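PDB 3DMO: cytidine deaminase, which catalyses the zinc-dependent hydrolytic deamination of cytidine and 2'-deoxycytidine to uridine and 2'-deoxyuridine, probably salvaging these nucleosides for UMP synthesis. Local coordinates for residues A62-L67 against G97-V102. Sequence-based numbering, arbitrary orientation.
Sequences AERTAL and GACRQV. With ZN (zinc ion), chain E.
R64 reaches across to C99 and gives its thiolate a second partner beside the metal, a worked example of a second-shell donor bonded to a first-shell metal ligand. From CB the chain sets off anti to the carbonyl carbon (chi1 -75°), and its CG lies 3.9 Å from both SG of C99 and CB of V102. CD then rests on V102, 3.7 Å from CG2, the two side chains crossing at about a right angle. A bend at chi3 (-80°) turns NE toward the sulfur: NE of R64 donates to SG of C99 over 3.5 Å, with SG tilted somewhat out of the guanidinium plane. The positive charge of R64 would be expected to stabilise the thiolate. At the tip, CB of A98 lies over the centre of one guanidinium face, 3.9 Å from both CZ and NH2 of R64. Segments 62-67 and 97-102, their axes inclined by 27°, begin the two helices at whose N-terminal ends the cytidine deaminase fold holds its zinc; SG of C99 binds the ion at 2.4 Å, and C61 and C96 complete the cysteine set. The carboxylate of E63, the predicted proton donor, lies beside SG of C99 (CD to SG 3.6 Å) and accepts at OE2 a hydrogen bond from the zinc-bound water. One turn on, CD1 of L67 meets CG1 of V102.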
# COMPACT_ATOMS: atom_id res chain seq x y z
N ALA A 62 0.43 -8.50 -9.96
CA ALA A 62 -0.39 -9.36 -10.81
C ALA A 62 -1.48 -10.15 -10.08
O ALA A 62 -2.64 -10.15 -10.50
CB ALA A 62 0.50 -10.32 -11.61
N GLU A 63 -1.11 -10.80 -8.97
CA GLU A 63 -2.03 -11.62 -8.19
C GLU A 63 -3.21 -10.76 -7.74
O GLU A 63 -4.38 -11.17 -7.87
CB GLU A 63 -1.33 -12.20 -6.94
CG GLU A 63 -0.09 -13.07 -7.20
CD GLU A 63 1.23 -12.29 -7.21
OE1 GLU A 63 1.36 -11.31 -7.96
OE2 GLU A 63 2.16 -12.67 -6.46
N ARG A 64 -2.90 -9.58 -7.22
CA ARG A 64 -3.94 -8.68 -6.72
C ARG A 64 -4.79 -8.08 -7.84
O ARG A 64 -6.00 -7.97 -7.68
CB ARG A 64 -3.35 -7.60 -5.82
CG ARG A 64 -2.99 -8.14 -4.44
CD ARG A 64 -2.42 -7.05 -3.55
NE ARG A 64 -1.02 -6.78 -3.86
CZ ARG A 64 -0.36 -5.69 -3.50
NH1 ARG A 64 -0.97 -4.73 -2.78
NH2 ARG A 64 0.91 -5.55 -3.83
N THR A 65 -4.17 -7.75 -8.97
CA THR A 65 -4.90 -7.30 -10.16
C THR A 65 -5.94 -8.34 -10.61
O THR A 65 -7.10 -7.99 -10.85
CB THR A 65 -3.94 -6.98 -11.33
OG1 THR A 65 -3.12 -5.85 -10.98
CG2 THR A 65 -4.72 -6.65 -12.61
N ALA A 66 -5.53 -9.60 -10.70
CA ALA A 66 -6.45 -10.69 -11.06
C ALA A 66 -7.61 -10.83 -10.08
O ALA A 66 -8.77 -10.91 -10.49
CB ALA A 66 -5.70 -12.02 -11.18
N LEU A 67 -7.31 -10.82 -8.78
CA LEU A 67 -8.34 -10.95 -7.76
C LEU A 67 -9.29 -9.75 -7.71
O LEU A 67 -10.50 -9.93 -7.59
CB LEU A 67 -7.72 -11.20 -6.39
CG LEU A 67 -7.12 -12.58 -6.11
CD1 LEU A 67 -6.08 -12.53 -4.97
CD2 LEU A 67 -8.21 -13.62 -5.80
N GLY A 97 4.47 -10.76 0.26
CA GLY A 97 3.65 -10.84 1.48
C GLY A 97 2.29 -10.13 1.40
O GLY A 97 1.29 -10.61 1.94
N ALA A 98 2.27 -8.97 0.75
CA ALA A 98 1.02 -8.24 0.50
C ALA A 98 0.04 -9.10 -0.32
O ALA A 98 -1.14 -9.24 0.04
CB ALA A 98 1.29 -6.92 -0.19
N CYS A 99 0.53 -9.68 -1.41
CA CYS A 99 -0.28 -10.59 -2.22
C CYS A 99 -0.78 -11.81 -1.46
O CYS A 99 -1.92 -12.24 -1.66
CB CYS A 99 0.46 -11.05 -3.48
SG CYS A 99 0.54 -9.78 -4.74
N ARG A 100 0.07 -12.36 -0.59
CA ARG A 100 -0.31 -13.49 0.27
C ARG A 100 -1.45 -13.13 1.22
O ARG A 100 -2.36 -13.94 1.43
CB ARG A 100 0.90 -14.02 1.04
CG ARG A 100 1.98 -14.62 0.15
CD ARG A 100 3.15 -15.13 0.97
NE ARG A 100 4.33 -15.37 0.14
CZ ARG A 100 5.35 -16.18 0.45
NH1 ARG A 100 5.36 -16.87 1.59
NH2 ARG A 100 6.37 -16.29 -0.39
N GLN A 101 -1.42 -11.92 1.76
CA GLN A 101 -2.47 -11.45 2.67
C GLN A 101 -3.82 -11.29 1.95
O GLN A 101 -4.88 -11.66 2.48
CB GLN A 101 -2.06 -10.14 3.35
CG GLN A 101 -2.96 -9.69 4.51
CD GLN A 101 -2.91 -10.64 5.68
OE1 GLN A 101 -1.84 -10.92 6.23
NE2 GLN A 101 -4.07 -11.15 6.08
N VAL A 102 -3.76 -10.77 0.73
CA VAL A 102 -4.96 -10.60 -0.10
C VAL A 102 -5.47 -11.96 -0.61
O VAL A 102 -6.67 -12.23 -0.57
CB VAL A 102 -4.71 -9.62 -1.26
CG1 VAL A 102 -5.89 -9.59 -2.23
CG2 VAL A 102 -4.43 -8.22 -0.71
ZN ZN E . 2.81 -9.11 -4.68
O HOH W 1 3.86 -10.70 -5.66